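Local coordinates for protein restriction endonuclease EcoP15I, restriction subunit (Escherichia coli, PDB 4ZCF) that cleaves DNA as the restriction subunit of a type III restriction-modification enzyme, coupling an ATP-binding helicase-type motor to an endonuclease domain, at residues L41-L46 and K220-I225; K380-L385 and P494-F499; A62-A67 and L263-T268. All blocks are in the same frame, centred on the assembly; numbering follows the deposited sequence.

Interaction 1. Residues L41-L46 and K220-I225; sequences LANPEL and KPFIII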
loop_
_atom_site.group_PDB
_atom_site.type_symbol
_atom_site.label_atom_id
_atom_site.label_comp_id
_atom_site.label_asym_id
_atom_site.label_seq_id
_atom_site.Cartn_x
_atom_site.Cartn_y
_atom_site.Cartn_z
ATOM N N LEU C 41 22.337 7.085 -5.995
ATOM C CA LEU C 41 21.432 6.034 -6.471
ATOM C C LEU C 41 22.126 4.969 -7.327
ATOM O O LEU C 41 21.677 3.821 -7.353
ATOM C CB LEU C 41 20.243 6.645 -7.263
ATOM C CG LEU C 41 19.531 7.890 -6.704
ATOM C CD1 LEU C 41 19.328 8.884 -7.766
ATOM C CD2 LEU C 41 18.216 7.554 -6.158
ATOM N N ALA C 42 23.157 5.353 -8.091
ATOM C CA ALA C 42 23.834 4.398 -8.974
ATOM C C ALA C 42 25.074 3.778 -8.348
ATOM O O ALA C 42 25.608 4.298 -7.372
ATOM C CB ALA C 42 24.161 5.039 -10.326
ATOM N N ASN C 43 25.516 2.655 -8.916
ATOM C CA ASN C 43 26.705 1.936 -8.480
ATOM C C ASN C 43 27.972 2.619 -8.990
ATOM O O ASN C 43 27.950 3.158 -10.099
ATOM C CB ASN C 43 26.711 0.539 -9.105
ATOM C CG ASN C 43 26.247 -0.609 -8.270
ATOM O OD1 ASN C 43 25.978 -0.522 -7.061
ATOM N ND2 ASN C 43 26.169 -1.732 -8.927
ATOM N N PRO C 44 29.129 2.463 -8.288
ATOM C CA PRO C 44 30.399 2.950 -8.859
ATOM C C PRO C 44 30.761 2.092 -10.082
ATOM O O PRO C 44 30.440 0.895 -10.116
ATOM C CB PRO C 44 31.413 2.708 -7.727
ATOM C CG PRO C 44 30.592 2.438 -6.497
ATOM C CD PRO C 44 29.358 1.783 -6.994
ATOM N N GLU C 45 31.388 2.695 -11.099
ATOM C CA GLU C 45 31.801 1.945 -12.283
ATOM C C GLU C 45 33.125 1.245 -11.951
ATOM O O GLU C 45 34.127 1.915 -11.726
ATOM C CB GLU C 45 31.954 2.877 -13.483
ATOM N N LEU C 46 33.104 -0.096 -11.836
ATOM C CA LEU C 46 34.292 -0.900 -11.527
ATOM C C LEU C 46 35.048 -1.226 -12.819
ATOM O O LEU C 46 34.733 -2.204 -13.515
ATOM C CB LEU C 46 33.930 -2.168 -10.722
ATOM C CG LEU C 46 35.096 -2.909 -10.067
ATOM C CD1 LEU C 46 35.759 -2.053 -8.985
ATOM C CD2 LEU C 46 34.637 -4.240 -9.497
ATOM N N LYS C 220 23.752 0.885 -13.082
ATOM C CA LYS C 220 25.011 0.207 -13.409
ATOM C C LYS C 220 25.071 -1.067 -12.567
ATOM O O LYS C 220 25.807 -1.124 -11.587
ATOM C CB LYS C 220 26.237 1.134 -13.213
ATOM C CG LYS C 220 26.279 2.345 -14.141
ATOM C CD LYS C 220 27.270 3.381 -13.609
ATOM C CE LYS C 220 26.952 4.798 -14.040
ATOM N NZ LYS C 220 27.273 5.786 -12.971
ATOM N N PRO C 221 24.227 -2.079 -12.859
ATOM C CA PRO C 221 24.162 -3.239 -11.953
ATOM C C PRO C 221 25.140 -4.391 -12.164
ATOM O O PRO C 221 25.700 -4.561 -13.249
ATOM C CB PRO C 221 22.713 -3.707 -12.109
ATOM C CG PRO C 221 22.345 -3.323 -13.503
ATOM C CD PRO C 221 23.225 -2.188 -13.943
ATOM N N PHE C 222 25.279 -5.217 -11.114
ATOM C CA PHE C 222 26.028 -6.473 -11.097
ATOM C C PHE C 222 24.944 -7.561 -11.069
ATOM O O PHE C 222 24.131 -7.596 -10.140
ATOM C CB PHE C 222 26.962 -6.555 -9.859
ATOM C CG PHE C 222 28.400 -6.168 -10.127
ATOM C CD1 PHE C 222 28.729 -4.882 -10.535
ATOM C CD2 PHE C 222 29.424 -7.095 -9.988
ATOM C CE1 PHE C 222 30.056 -4.530 -10.782
ATOM C CE2 PHE C 222 30.751 -6.739 -10.237
ATOM C CZ PHE C 222 31.057 -5.463 -10.643
ATOM N N ILE C 223 24.880 -8.390 -12.125
ATOM C CA ILE C 223 23.838 -9.411 -12.267
ATOM C C ILE C 223 24.303 -10.822 -12.008
ATOM O O ILE C 223 25.267 -11.253 -12.618
ATOM C CB ILE C 223 23.081 -9.311 -13.622
ATOM C CG1 ILE C 223 22.533 -7.892 -13.876
ATOM C CG2 ILE C 223 21.984 -10.378 -13.713
ATOM C CD1 ILE C 223 21.808 -7.730 -15.169
ATOM N N ILE C 224 23.543 -11.556 -11.162
ATOM C CA ILE C 224 23.718 -12.957 -10.803
ATOM C C ILE C 224 22.683 -13.788 -11.579
ATOM O O ILE C 224 21.497 -13.459 -11.556
ATOM C CB ILE C 224 23.532 -13.163 -9.265
ATOM C CG1 ILE C 224 24.417 -12.218 -8.395
ATOM C CG2 ILE C 224 23.607 -14.646 -8.836
ATOM C CD1 ILE C 224 25.930 -12.439 -8.404
ATOM N N ILE C 225 23.121 -14.882 -12.221
ATOM C CA ILE C 225 22.230 -15.805 -12.909
ATOM C C ILE C 225 22.252 -17.176 -12.239
ATOM O O ILE C 225 23.302 -17.825 -12.185
ATOM C CB ILE C 225 22.387 -15.819 -14.455
ATOM C CG1 ILE C 225 21.595 -14.647 -15.059
ATOM C CG2 ILE C 225 21.867 -17.138 -15.075
ATOM C CD1 ILE C 225 22.356 -13.633 -15.557
#
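Asn43 joins the segment leading to strand 45-47 to the start of strand 222-226, an inner strand of the first RecA-like parallel sheet of the helicase-like domain. Its ND2 donates to Lys220 O at 2.8 Å. The donor lies in the carbonyl plane, but the N-H...O angle is only 142° and the acceptor sits 23° out of the Asn43 amide plane, so the bond is bent on the donor side. Alongside this bond, the aliphatic part of Lys220 runs beside the Asn43 backbone, with Lys220 CD 3.6 Å from Asn43 O. Beyond it, Lys220 NZ ends 4.2 Å from Ala42 CB, a plain contact. Lys220 has positive phi, a conformation that carries the chain out of helix 212-217 toward strand 222-226. The apolar end of the contact is separate. Leu46, with CG anti to its backbone N, crosses Phe222 at about a right angle, and a single branch does the touching, Leu46 CD2 lying 4.0 Å from Phe222 CZ.

In the next shell, helix 90-105 covers both of these side chains through Phe105 and Leu101. Lys220 O is doubly gripped, since Gln247 NE2 also bonds to it. One buried asparagine ties together the entries of strands 109-113 and 222-226, for both ends of its amide are engaged: Asn43 ND2 has a second acceptor in Lys109 O, and Asn43 OD1 is hydrogen-bonded to Asn108 N.

Interaction 2. Residues K380-L385 and P494-F499; sequences KEHFKL and PRRFIF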
loop_
_atom_site.group_PDB
_atom_site.type_symbol
_atom_site.label_atom_id
_atom_site.label_comp_id
_atom_site.label_asym_id
_atom_site.label_seq_id
_atom_site.Cartn_x
_atom_site.Cartn_y
_atom_site.Cartn_z
ATOM N N LYS C 380 8.487 -49.114 6.847
ATOM C CA LYS C 380 9.327 -50.106 7.546
ATOM C C LYS C 380 10.801 -49.680 7.601
ATOM O O LYS C 380 11.461 -49.872 8.630
ATOM C CB LYS C 380 9.195 -51.479 6.884
ATOM N N GLU C 381 11.295 -49.075 6.499
ATOM C CA GLU C 381 12.669 -48.593 6.381
ATOM C C GLU C 381 12.908 -47.303 7.165
ATOM O O GLU C 381 14.023 -47.102 7.663
ATOM C CB GLU C 381 13.100 -48.461 4.908
ATOM C CG GLU C 381 13.157 -49.776 4.129
ATOM C CD GLU C 381 13.854 -50.947 4.796
ATOM O OE1 GLU C 381 15.040 -50.807 5.173
ATOM O OE2 GLU C 381 13.204 -52.007 4.950
ATOM N N HIS C 382 11.853 -46.453 7.310
ATOM C CA HIS C 382 11.909 -45.192 8.063
ATOM C C HIS C 382 12.106 -45.423 9.548
ATOM O O HIS C 382 12.985 -44.798 10.132
ATOM C CB HIS C 382 10.663 -44.326 7.829
ATOM C CG HIS C 382 10.775 -42.939 8.397
ATOM N ND1 HIS C 382 9.710 -42.330 9.025
ATOM C CD2 HIS C 382 11.831 -42.091 8.415
ATOM C CE1 HIS C 382 10.135 -41.132 9.382
ATOM N NE2 HIS C 382 11.407 -40.946 9.044
ATOM N N PHE C 383 11.290 -46.316 10.155
ATOM C CA PHE C 383 11.354 -46.654 11.581
ATOM C C PHE C 383 12.677 -47.305 11.963
ATOM O O PHE C 383 13.161 -47.069 13.070
ATOM C CB PHE C 383 10.126 -47.455 12.040
ATOM C CG PHE C 383 8.854 -46.631 12.111
ATOM C CD1 PHE C 383 8.041 -46.474 10.994
ATOM C CD2 PHE C 383 8.475 -46.006 13.293
ATOM C CE1 PHE C 383 6.871 -45.705 11.058
ATOM C CE2 PHE C 383 7.304 -45.234 13.355
ATOM C CZ PHE C 383 6.510 -45.093 12.238
ATOM N N LYS C 384 13.304 -48.046 11.013
ATOM C CA LYS C 384 14.632 -48.655 11.167
ATOM C C LYS C 384 15.691 -47.538 11.282
ATOM O O LYS C 384 16.702 -47.699 11.977
ATOM C CB LYS C 384 14.974 -49.567 9.964
ATOM C CG LYS C 384 14.572 -51.050 10.107
ATOM C CD LYS C 384 15.311 -51.827 11.226
ATOM C CE LYS C 384 16.778 -52.094 10.970
ATOM N NZ LYS C 384 17.421 -52.738 12.143
ATOM N N LEU C 385 15.442 -46.408 10.590
ATOM C CA LEU C 385 16.316 -45.243 10.608
ATOM C C LEU C 385 15.945 -44.336 11.776
ATOM O O LEU C 385 16.827 -43.702 12.349
ATOM C CB LEU C 385 16.210 -44.484 9.274
ATOM C CG LEU C 385 17.333 -43.507 8.971
ATOM C CD1 LEU C 385 18.388 -44.138 8.092
ATOM C CD2 LEU C 385 16.795 -42.301 8.300
ATOM N N PRO C 494 5.184 -34.476 16.143
ATOM C CA PRO C 494 5.352 -35.837 15.596
ATOM C C PRO C 494 5.441 -36.002 14.079
ATOM O O PRO C 494 5.843 -37.083 13.647
ATOM C CB PRO C 494 4.150 -36.589 16.170
ATOM C CG PRO C 494 3.103 -35.537 16.318
ATOM C CD PRO C 494 3.849 -34.317 16.764
ATOM N N ARG C 495 5.055 -34.976 13.276
ATOM C CA ARG C 495 5.087 -35.021 11.799
ATOM C C ARG C 495 6.490 -35.323 11.239
ATOM O O ARG C 495 7.459 -34.644 11.574
ATOM C CB ARG C 495 4.531 -33.731 11.208
ATOM N N ARG C 496 6.587 -36.385 10.430
ATOM C CA ARG C 496 7.828 -36.874 9.818
ATOM C C ARG C 496 7.587 -37.395 8.400
ATOM O O ARG C 496 8.517 -37.466 7.598
ATOM C CB ARG C 496 8.483 -37.952 10.704
ATOM C CG ARG C 496 7.616 -39.188 10.934
ATOM C CD ARG C 496 7.899 -39.873 12.249
ATOM N NE ARG C 496 6.931 -39.474 13.266
ATOM C CZ ARG C 496 6.538 -40.240 14.280
ATOM N NH1 ARG C 496 7.037 -41.460 14.432
ATOM N NH2 ARG C 496 5.643 -39.789 15.150
ATOM N N PHE C 497 6.337 -37.776 8.108
ATOM C CA PHE C 497 5.922 -38.258 6.799
ATOM C C PHE C 497 5.245 -37.108 6.099
ATOM O O PHE C 497 4.407 -36.442 6.702
ATOM C CB PHE C 497 4.971 -39.464 6.918
ATOM C CG PHE C 497 5.581 -40.682 7.574
ATOM C CD1 PHE C 497 6.323 -41.593 6.832
ATOM C CD2 PHE C 497 5.394 -40.929 8.928
ATOM C CE1 PHE C 497 6.881 -42.723 7.438
ATOM C CE2 PHE C 497 5.958 -42.055 9.533
ATOM C CZ PHE C 497 6.687 -42.949 8.781
ATOM N N ILE C 498 5.644 -36.835 4.852
ATOM C CA ILE C 498 5.082 -35.738 4.074
ATOM C C ILE C 498 4.542 -36.248 2.750
ATOM O O ILE C 498 5.213 -36.995 2.042
ATOM C CB ILE C 498 6.089 -34.556 3.884
ATOM C CG1 ILE C 498 6.454 -33.887 5.228
ATOM C CG2 ILE C 498 5.550 -33.505 2.903
ATOM C CD1 ILE C 498 7.771 -34.386 5.871
ATOM N N PHE C 499 3.340 -35.803 2.411
ATOM C CA PHE C 499 2.707 -36.119 1.154
ATOM C C PHE C 499 2.655 -34.840 0.345
ATOM O O PHE C 499 2.018 -33.865 0.747
ATOM C CB PHE C 499 1.318 -36.724 1.379
ATOM C CG PHE C 499 1.370 -38.146 1.883
ATOM C CD1 PHE C 499 1.439 -38.417 3.247
ATOM C CD2 PHE C 499 1.340 -39.217 0.994
ATOM C CE1 PHE C 499 1.483 -39.736 3.713
ATOM C CE2 PHE C 499 1.387 -40.538 1.461
ATOM C CZ PHE C 499 1.454 -40.789 2.817
#
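A histidine ring stands with its edge against the face of a phenylalanine, tip to tip: His382 and Phe497 form an offset edge-to-face pair, with centroids 4.7 Å apart and planes at 77°. His382 reaches there because its CG is anti to the backbone N (chi1 -171°). The ring also meets Arg496 with its edge, His382 CE1 lying 3.5 Å from Arg496 CG, while a weak hydrogen bond from NE2 to Pro398 O may help set its rotation. Phe383 completes the aromatic cluster from another side. Its CE1 comes 3.6 Å from Phe497 CZ, at the edge of the Phe497 ring, and the two side chains cross at about a right angle.

Polar bonds hold the guanidinium of Arg496, whose NH1 also lies near Phe383. Its NE donates to Pro494 O at 2.7 Å, nearly straight at 160°, and NH2 adds a weak bond to the same oxygen. NH1 forms a salt bridge with Glu386, further along the helix. An alanine in place of Phe497 would remove the face that His382 abuts and the edge that Phe383 touches, and would probably loosen the helix against the strand.

The contact packs helix 368-389 onto one side of the second RecA-like parallel sheet. Strand 497-501 lies between strands 460-461 and 399-404, and His382 also touches Thr400 of strand 399-404 and Gln515 of strand 513-518.

Interaction 3. Residues A62-A67 and L263-T268; sequences AFNGIA and LVYRLT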
loop_
_atom_site.group_PDB
_atom_site.type_symbol
_atom_site.label_atom_id
_atom_site.label_comp_id
_atom_site.label_asym_id
_atom_site.label_seq_id
_atom_site.Cartn_x
_atom_site.Cartn_y
_atom_site.Cartn_z
ATOM N N ALA C 62 44.502 -21.396 -13.019
ATOM C CA ALA C 62 45.733 -22.076 -12.602
ATOM C C ALA C 62 45.638 -22.606 -11.170
ATOM O O ALA C 62 45.946 -23.774 -10.929
ATOM C CB ALA C 62 46.913 -21.119 -12.723
ATOM N N PHE C 63 45.202 -21.748 -10.229
ATOM C CA PHE C 63 45.054 -22.083 -8.817
ATOM C C PHE C 63 43.978 -23.141 -8.575
ATOM O O PHE C 63 44.178 -24.028 -7.749
ATOM C CB PHE C 63 44.744 -20.816 -8.017
ATOM C CG PHE C 63 44.939 -20.943 -6.527
ATOM C CD1 PHE C 63 46.189 -20.735 -5.951
ATOM C CD2 PHE C 63 43.864 -21.221 -5.690
ATOM C CE1 PHE C 63 46.365 -20.834 -4.564
ATOM C CE2 PHE C 63 44.039 -21.318 -4.305
ATOM C CZ PHE C 63 45.288 -21.124 -3.752
ATOM N N ASN C 64 42.841 -23.039 -9.283
ATOM C CA ASN C 64 41.707 -23.952 -9.147
ATOM C C ASN C 64 41.818 -25.259 -9.956
ATOM O O ASN C 64 40.980 -26.150 -9.797
ATOM C CB ASN C 64 40.400 -23.222 -9.455
ATOM C CG ASN C 64 39.847 -22.342 -8.354
ATOM O OD1 ASN C 64 40.371 -22.246 -7.231
ATOM N ND2 ASN C 64 38.723 -21.709 -8.650
ATOM N N GLY C 65 42.847 -25.372 -10.794
ATOM C CA GLY C 65 43.070 -26.555 -11.623
ATOM C C GLY C 65 42.096 -26.671 -12.779
ATOM O O GLY C 65 41.584 -27.766 -13.061
ATOM N N ILE C 66 41.835 -25.525 -13.453
ATOM C CA ILE C 66 40.930 -25.406 -14.604
ATOM C C ILE C 66 41.761 -25.123 -15.864
ATOM O O ILE C 66 42.520 -24.144 -15.897
ATOM C CB ILE C 66 39.809 -24.332 -14.378
ATOM C CG1 ILE C 66 38.947 -24.646 -13.128
ATOM C CG2 ILE C 66 38.934 -24.137 -15.640
ATOM C CD1 ILE C 66 38.266 -23.457 -12.547
ATOM N N ALA C 67 41.598 -25.979 -16.900
ATOM C CA ALA C 67 42.304 -25.870 -18.177
ATOM C C ALA C 67 42.042 -24.520 -18.849
ATOM O O ALA C 67 40.894 -24.182 -19.149
ATOM C CB ALA C 67 41.913 -27.021 -19.101
ATOM N N LEU C 263 35.254 -19.505 -17.106
ATOM C CA LEU C 263 35.142 -20.463 -16.010
ATOM C C LEU C 263 36.192 -20.186 -14.958
ATOM O O LEU C 263 37.396 -20.276 -15.214
ATOM C CB LEU C 263 35.129 -21.925 -16.472
ATOM C CG LEU C 263 35.002 -22.976 -15.364
ATOM C CD1 LEU C 263 33.687 -22.841 -14.608
ATOM C CD2 LEU C 263 35.144 -24.374 -15.920
ATOM N N VAL C 264 35.710 -19.798 -13.779
ATOM C CA VAL C 264 36.515 -19.367 -12.654
ATOM C C VAL C 264 36.567 -20.400 -11.514
ATOM O O VAL C 264 37.582 -20.494 -10.815
ATOM C CB VAL C 264 36.027 -17.946 -12.271
ATOM C CG1 VAL C 264 35.351 -17.870 -10.908
ATOM C CG2 VAL C 264 37.127 -16.924 -12.422
ATOM N N TYR C 265 35.506 -21.212 -11.363
ATOM C CA TYR C 265 35.422 -22.219 -10.319
ATOM C C TYR C 265 34.570 -23.408 -10.772
ATOM O O TYR C 265 33.544 -23.210 -11.398
ATOM C CB TYR C 265 34.889 -21.577 -9.011
ATOM C CG TYR C 265 34.781 -22.531 -7.840
ATOM C CD1 TYR C 265 35.914 -22.960 -7.158
ATOM C CD2 TYR C 265 33.546 -23.024 -7.428
ATOM C CE1 TYR C 265 35.827 -23.899 -6.131
ATOM C CE2 TYR C 265 33.445 -23.945 -6.387
ATOM C CZ TYR C 265 34.588 -24.368 -5.731
ATOM O OH TYR C 265 34.498 -25.258 -4.692
ATOM N N ARG C 266 35.002 -24.640 -10.456
ATOM C CA ARG C 266 34.298 -25.880 -10.777
ATOM C C ARG C 266 34.347 -26.931 -9.651
ATOM O O ARG C 266 35.399 -27.511 -9.351
ATOM C CB ARG C 266 34.765 -26.463 -12.120
ATOM C CG ARG C 266 33.888 -27.593 -12.653
ATOM C CD ARG C 266 33.696 -27.490 -14.149
ATOM N NE ARG C 266 34.940 -27.708 -14.890
ATOM C CZ ARG C 266 35.296 -28.864 -15.441
ATOM N NH1 ARG C 266 34.504 -29.927 -15.345
ATOM N NH2 ARG C 266 36.444 -28.965 -16.098
ATOM N N LEU C 267 33.186 -27.157 -9.036
ATOM C CA LEU C 267 32.944 -28.159 -8.013
ATOM C C LEU C 267 31.883 -29.026 -8.631
ATOM O O LEU C 267 30.716 -28.633 -8.683
ATOM C CB LEU C 267 32.430 -27.511 -6.712
ATOM C CG LEU C 267 32.035 -28.466 -5.580
ATOM C CD1 LEU C 267 33.262 -29.144 -4.957
ATOM C CD2 LEU C 267 31.261 -27.742 -4.533
ATOM N N THR C 268 32.302 -30.196 -9.072
ATOM C CA THR C 268 31.496 -31.189 -9.754
ATOM C C THR C 268 30.720 -32.105 -8.871
ATOM O O THR C 268 30.908 -32.120 -7.692
ATOM C CB THR C 268 32.379 -32.099 -10.569
ATOM O OG1 THR C 268 33.342 -32.678 -9.697
ATOM C CG2 THR C 268 33.070 -31.313 -11.629
#
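Strand 263-267 is the outermost strand on its side of the first RecA-like parallel sheet, and the C-terminal end of helix 50-64 and the turn that follows it pack against it. The close part of the contact is made by Ile66, which buries more surface here than any other residue of the two segments. With its CG1 anti to the carbonyl carbon and chi2 extended, CD1 reaches the strand backbone: Ile66 CD1 is 3.5 Å from Val264 O and 3.7 Å from Tyr265 N. The other branch works separately, with Ile66 CG2 lying 3.8 Å from Leu263 CD2 where the two side chains cross at about a right angle. The Val264 side chain starts out away from segment 62-67 and touches Ala20 of helix 12-22 and Val60 of helix 50-64.

The looser side is open to solvent. Gly65, with positive phi, takes the chain out of the helix; it and Ala67 are exposed and make no contact with the strand. Arg266 is exposed too and merely flanks Ile66, its side chain coming no nearer than 4.6 Å to segment 62-67.

Partly exposed Asn64 bridges the two regimes. The Tyr265 side chain leaves the strand away from segment 62-67 and touches Ala16 of helix 12-22; its OH makes a weak hydrogen bond to His13 O, next in the chain to Gln14 of the AMP pocket. Asn64 ND2 reaches the edge of this ring, 3.4 Å from Tyr265 CD1, with amide and ring planes 72° apart. The same nitrogen donates to Val264 O at 2.7 Å, with a bent N-H...O angle of 132°.

How the interactions relate
Interactions 1 and 3 both reach one parallel sheet, the first RecA-like one, whereas interaction 2 lies on the second. Strand 45-47 and helix 50-64 are consecutive, and segments 41-46 and 62-67 both precede 220-225 and 263-268, so the two contacts alternate along the chain; their centres are about 25 Å apart. Interaction 2 follows both in sequence and lies across the chain's centre, about 47 Å from interaction 1 and about 40 Å from interaction 3, centre to centre. AMP binds at residues of both lobes, including Thr91 and Arg537. The side chain of Tyr265 in interaction 3 lies about 12 Å from it, and the strand begun in interaction 1 ends at AMP-binding Asp226.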